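Local structure of carbon monoxide dehydrogenase (Thermococcus sp. AM4, 6T7J) at residues L433-G447 with L535-A549. The protein catalyses the reversible oxidation of carbon monoxide to carbon dioxide at a metal–sulfur cluster, which lacks nickel in this as-isolated form. Residues are numbered along the deposited sequence; the frame is centred on the assembly and turned at random.
Sequences LINALRDGTIKGIVG and LADALGVDISDLPAA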
loop_
_atom_site.group_PDB
_atom_site.type_symbol
_atom_site.label_atom_id
_atom_site.label_comp_id
_atom_site.label_asym_id
_atom_site.label_seq_id
_atom_site.Cartn_x
_atom_site.Cartn_y
_atom_site.Cartn_z
ATOM N N LEU A 433 40.964 -7.144 -8.001
ATOM C CA LEU A 433 39.944 -6.569 -8.877
ATOM C C LEU A 433 40.019 -5.046 -8.905
ATOM O O LEU A 433 39.754 -4.433 -9.945
ATOM C CB LEU A 433 38.549 -7.019 -8.446
ATOM C CG LEU A 433 37.405 -6.428 -9.274
ATOM C CD1 LEU A 433 36.489 -7.515 -9.815
ATOM C CD2 LEU A 433 36.620 -5.418 -8.455
ATOM N N ILE A 434 40.373 -4.420 -7.782
ATOM C CA ILE A 434 40.560 -2.973 -7.773
ATOM C C ILE A 434 41.701 -2.579 -8.702
ATOM O O ILE A 434 41.609 -1.592 -9.444
ATOM C CB ILE A 434 40.796 -2.481 -6.333
ATOM C CG1 ILE A 434 39.483 -2.505 -5.551
ATOM C CG2 ILE A 434 41.409 -1.089 -6.333
ATOM C CD1 ILE A 434 39.500 -1.648 -4.314
ATOM N N ASN A 435 42.788 -3.354 -8.691
ATOM C CA ASN A 435 43.891 -3.098 -9.612
ATOM C C ASN A 435 43.456 -3.301 -11.055
ATOM O O ASN A 435 43.861 -2.545 -11.945
ATOM C CB ASN A 435 45.078 -4.003 -9.280
ATOM C CG ASN A 435 45.627 -3.763 -7.888
ATOM O OD1 ASN A 435 45.980 -4.706 -7.177
ATOM N ND2 ASN A 435 45.704 -2.496 -7.490
ATOM N N ALA A 436 42.637 -4.325 -11.309
ATOM C CA ALA A 436 42.140 -4.555 -12.662
ATOM C C ALA A 436 41.246 -3.416 -13.133
ATOM O O ALA A 436 41.236 -3.082 -14.325
ATOM C CB ALA A 436 41.383 -5.879 -12.726
ATOM N N LEU A 437 40.479 -2.818 -12.220
ATOM C CA LEU A 437 39.655 -1.670 -12.583
ATOM C C LEU A 437 40.513 -0.433 -12.822
ATOM O O LEU A 437 40.230 0.361 -13.726
ATOM C CB LEU A 437 38.617 -1.397 -11.494
ATOM C CG LEU A 437 37.461 -2.389 -11.342
ATOM C CD1 LEU A 437 36.742 -2.164 -10.023
ATOM C CD2 LEU A 437 36.491 -2.273 -12.507
ATOM N N ARG A 438 41.566 -0.255 -12.019
ATOM C CA ARG A 438 42.427 0.915 -12.168
ATOM C C ARG A 438 43.257 0.838 -13.445
ATOM O O ARG A 438 43.498 1.861 -14.096
ATOM C CB ARG A 438 43.338 1.057 -10.950
ATOM C CG ARG A 438 42.793 1.976 -9.874
ATOM C CD ARG A 438 43.904 2.531 -9.003
ATOM N NE ARG A 438 44.536 1.484 -8.208
ATOM C CZ ARG A 438 44.180 1.172 -6.966
ATOM N NH1 ARG A 438 43.193 1.830 -6.371
ATOM N NH2 ARG A 438 44.810 0.201 -6.319
ATOM N N ASP A 439 43.708 -0.364 -13.816
ATOM C CA ASP A 439 44.503 -0.523 -15.029
ATOM C C ASP A 439 43.680 -0.274 -16.282
ATOM O O ASP A 439 44.205 0.239 -17.276
ATOM C CB ASP A 439 45.097 -1.930 -15.095
ATOM C CG ASP A 439 46.184 -2.156 -14.072
ATOM O OD1 ASP A 439 46.576 -1.184 -13.393
ATOM O OD2 ASP A 439 46.649 -3.311 -13.951
ATOM N N GLY A 440 42.399 -0.627 -16.252
ATOM C CA GLY A 440 41.606 -0.756 -17.452
ATOM C C GLY A 440 41.420 -2.183 -17.907
ATOM O O GLY A 440 40.731 -2.412 -18.909
ATOM N N THR A 441 42.022 -3.149 -17.206
ATOM C CA THR A 441 41.793 -4.554 -17.528
ATOM C C THR A 441 40.313 -4.895 -17.439
ATOM O O THR A 441 39.794 -5.677 -18.247
ATOM C CB THR A 441 42.613 -5.445 -16.593
ATOM O OG1 THR A 441 43.862 -4.806 -16.295
ATOM C CG2 THR A 441 42.886 -6.789 -17.246
ATOM N N ILE A 442 39.611 -4.312 -16.472
ATOM C CA ILE A 442 38.159 -4.370 -16.390
ATOM C C ILE A 442 37.646 -2.936 -16.415
ATOM O O ILE A 442 38.027 -2.122 -15.564
ATOM C CB ILE A 442 37.683 -5.113 -15.132
ATOM C CG1 ILE A 442 38.068 -6.593 -15.218
ATOM C CG2 ILE A 442 36.178 -4.962 -14.956
ATOM C CD1 ILE A 442 37.539 -7.435 -14.079
ATOM N N LYS A 443 36.807 -2.622 -17.404
ATOM C CA LYS A 443 36.298 -1.259 -17.533
ATOM C C LYS A 443 35.379 -0.904 -16.373
ATOM O O LYS A 443 35.457 0.203 -15.826
ATOM C CB LYS A 443 35.567 -1.093 -18.865
ATOM C CG LYS A 443 36.363 -0.343 -19.921
ATOM C CD LYS A 443 37.748 -0.945 -20.094
ATOM C CE LYS A 443 38.612 -0.085 -20.997
ATOM N NZ LYS A 443 40.040 -0.505 -20.961
ATOM N N GLY A 444 34.511 -1.827 -15.987
ATOM C CA GLY A 444 33.615 -1.591 -14.878
ATOM C C GLY A 444 32.830 -2.840 -14.554
ATOM O O GLY A 444 33.110 -3.922 -15.071
ATOM N N ILE A 445 31.844 -2.675 -13.678
ATOM C CA ILE A 445 30.950 -3.753 -13.276
ATOM C C ILE A 445 29.521 -3.298 -13.521
ATOM O O ILE A 445 29.182 -2.136 -13.280
ATOM C CB ILE A 445 31.150 -4.144 -11.797
ATOM C CG1 ILE A 445 32.631 -4.401 -11.510
ATOM C CG2 ILE A 445 30.313 -5.366 -11.445
ATOM C CD1 ILE A 445 32.983 -4.334 -10.048
ATOM N N VAL A 446 28.686 -4.205 -14.014
ATOM C CA VAL A 446 27.279 -3.904 -14.245
ATOM C C VAL A 446 26.429 -5.019 -13.658
ATOM O O VAL A 446 26.653 -6.200 -13.948
ATOM C CB VAL A 446 26.961 -3.707 -15.739
ATOM C CG1 VAL A 446 25.456 -3.600 -15.946
ATOM C CG2 VAL A 446 27.654 -2.460 -16.260
ATOM N N GLY A 447 25.458 -4.642 -12.829
ATOM C CA GLY A 447 24.484 -5.581 -12.313
ATOM C C GLY A 447 23.226 -5.617 -13.157
ATOM O O GLY A 447 22.563 -4.594 -13.347
ATOM N N LEU A 535 33.525 -1.770 -2.664
ATOM C CA LEU A 535 34.415 -1.134 -3.628
ATOM C C LEU A 535 34.570 0.349 -3.328
ATOM O O LEU A 535 35.680 0.841 -3.092
ATOM C CB LEU A 535 33.880 -1.338 -5.047
ATOM C CG LEU A 535 34.247 -2.639 -5.756
ATOM C CD1 LEU A 535 34.154 -2.442 -7.257
ATOM C CD2 LEU A 535 35.638 -3.104 -5.359
ATOM N N ALA A 536 33.444 1.068 -3.309
ATOM C CA ALA A 536 33.461 2.490 -2.991
ATOM C C ALA A 536 34.212 2.765 -1.694
ATOM O O ALA A 536 34.960 3.744 -1.596
ATOM C CB ALA A 536 32.027 3.014 -2.909
ATOM N N ASP A 537 34.055 1.893 -0.694
ATOM C CA ASP A 537 34.728 2.136 0.577
ATOM C C ASP A 537 36.220 1.849 0.474
ATOM O O ASP A 537 37.037 2.552 1.080
ATOM C CB ASP A 537 34.088 1.299 1.684
ATOM C CG ASP A 537 33.061 2.079 2.480
ATOM O OD1 ASP A 537 33.079 3.328 2.408
ATOM O OD2 ASP A 537 32.234 1.447 3.172
ATOM N N ALA A 538 36.596 0.827 -0.297
ATOM C CA ALA A 538 38.011 0.501 -0.424
ATOM C C ALA A 538 38.773 1.601 -1.148
ATOM O O ALA A 538 39.946 1.845 -0.845
ATOM C CB ALA A 538 38.178 -0.835 -1.146
ATOM N N LEU A 539 38.121 2.284 -2.086
ATOM C CA LEU A 539 38.745 3.341 -2.868
ATOM C C LEU A 539 38.581 4.721 -2.242
ATOM O O LEU A 539 39.038 5.707 -2.830
ATOM C CB LEU A 539 38.174 3.341 -4.291
ATOM C CG LEU A 539 38.377 2.046 -5.088
ATOM C CD1 LEU A 539 37.251 1.827 -6.089
ATOM C CD2 LEU A 539 39.719 2.054 -5.797
ATOM N N GLY A 540 37.958 4.816 -1.066
ATOM C CA GLY A 540 37.721 6.097 -0.424
ATOM C C GLY A 540 36.796 6.972 -1.245
ATOM O O GLY A 540 37.044 8.168 -1.429
ATOM N N VAL A 541 35.705 6.373 -1.717
ATOM C CA VAL A 541 34.927 6.897 -2.832
ATOM C C VAL A 541 33.454 6.600 -2.557
ATOM O O VAL A 541 33.127 5.690 -1.793
ATOM C CB VAL A 541 35.455 6.263 -4.148
ATOM C CG1 VAL A 541 34.416 6.207 -5.228
ATOM C CG2 VAL A 541 36.686 7.004 -4.646
ATOM N N ASP A 542 32.562 7.408 -3.129
ATOM C CA ASP A 542 31.145 7.088 -3.032
ATOM C C ASP A 542 30.753 6.077 -4.108
ATOM O O ASP A 542 31.434 5.914 -5.121
ATOM C CB ASP A 542 30.287 8.350 -3.160
ATOM C CG ASP A 542 28.873 8.148 -2.639
ATOM O OD1 ASP A 542 28.639 7.161 -1.909
ATOM O OD2 ASP A 542 27.994 8.974 -2.961
ATOM N N ILE A 543 29.635 5.383 -3.871
ATOM C CA ILE A 543 29.131 4.437 -4.865
ATOM C C ILE A 543 28.888 5.136 -6.195
ATOM O O ILE A 543 29.102 4.552 -7.266
ATOM C CB ILE A 543 27.853 3.746 -4.345
ATOM C CG1 ILE A 543 28.185 2.817 -3.174
ATOM C CG2 ILE A 543 27.169 2.968 -5.457
ATOM C CD1 ILE A 543 26.960 2.223 -2.500
ATOM N N SER A 544 28.475 6.405 -6.154
ATOM C CA SER A 544 28.162 7.132 -7.377
ATOM C C SER A 544 29.390 7.400 -8.240
ATOM O O SER A 544 29.238 7.645 -9.440
ATOM C CB SER A 544 27.468 8.451 -7.036
ATOM O OG SER A 544 27.963 8.988 -5.822
ATOM N N ASP A 545 30.595 7.366 -7.670
ATOM C CA ASP A 545 31.800 7.595 -8.460
ATOM C C ASP A 545 32.342 6.330 -9.112
ATOM O O ASP A 545 33.228 6.430 -9.967
ATOM C CB ASP A 545 32.911 8.213 -7.603
ATOM C CG ASP A 545 32.419 9.335 -6.719
ATOM O OD1 ASP A 545 31.833 10.302 -7.248
ATOM O OD2 ASP A 545 32.634 9.255 -5.492
ATOM N N LEU A 546 31.848 5.154 -8.731
ATOM C CA LEU A 546 32.369 3.917 -9.290
ATOM C C LEU A 546 32.049 3.825 -10.781
ATOM O O LEU A 546 31.000 4.294 -11.231
ATOM C CB LEU A 546 31.782 2.706 -8.570
ATOM C CG LEU A 546 32.074 2.522 -7.080
ATOM C CD1 LEU A 546 31.371 1.279 -6.560
ATOM C CD2 LEU A 546 33.572 2.440 -6.822
ATOM N N PRO A 547 32.946 3.234 -11.573
ATOM C CA PRO A 547 32.607 2.914 -12.976
ATOM C C PRO A 547 31.693 1.692 -13.028
ATOM O O PRO A 547 32.107 0.548 -13.222
ATOM C CB PRO A 547 33.978 2.654 -13.604
ATOM C CG PRO A 547 34.817 2.158 -12.473
ATOM C CD PRO A 547 34.333 2.868 -11.236
ATOM N N ALA A 548 30.400 1.938 -12.831
ATOM C CA ALA A 548 29.445 0.850 -12.696
ATOM C C ALA A 548 28.075 1.304 -13.172
ATOM O O ALA A 548 27.806 2.500 -13.312
ATOM C CB ALA A 548 29.364 0.350 -11.248
ATOM N N ALA A 549 27.209 0.323 -13.415
ATOM C CA ALA A 549 25.838 0.578 -13.824
ATOM C C ALA A 549 24.974 -0.608 -13.418
ATOM O O ALA A 549 25.474 -1.672 -13.052
ATOM C CB ALA A 549 25.738 0.834 -15.331
#
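Two neighbouring strands of a parallel, Rossmann-like sheet with strand order 3-2-1-4-5-6 meet here, together with the helices that lead into them, 431-439 and 525-538. The strands pair in parallel register, Ile-445 beside Ala-548 and Val-446 beside Ala-549. Ile-445 straddles Ala-548: its N donates to Pro-547 O (3.3 Å), and its O accepts from Ala-549 N (3.2 Å). Gly-447 N then binds Ala-549 O at 3.0 Å. Pro-547, at the centre of an inverse gamma turn, packs its CB against Lys-443 O, which takes a hydrogen bond from Arg-625. On the Val-446 and Ala-549 face, helix 610-627 covers the pair through Ile-617, while Ile-445 turns to the other face, towards the two helices.

There Leu-535 fills the space between helix and strand with both methyls. Its CD1 meets Ile-445 CD1 tip to tip at 3.6 Å and approaches Leu-437 CD1 in the same manner, whereas CD2 packs on Ile-434 CG1 and Leu-433 CD2. Ile-434 uses three carbons: its side chain slides past that of Leu-535 in the opposite direction, with CG1 against CD2, while CG2 touches Leu-539 CD2 (3.6 Å) and CD1 reaches Ala-538 CB (3.5 Å). With chi1 at -74°, CG1 lies anti to the carbonyl carbon and CG2 anti to the backbone N, which directs CG2 to Leu-539. Shortened to an alanine here, the side chain loses CG1, CG2 and CD1, which would probably leave Leu-535 CD2, Ala-538 and Leu-539 without this partner and open a gap between the helices. A Schellman motif at Gly-540 ends helix 525-538 just beyond Leu-539. At this outer margin the chain of Arg-438, bent at chi3, passes Leu-539 in the opposite direction, bringing NH1 obliquely to within 3.5 Å of Leu-539 CD2.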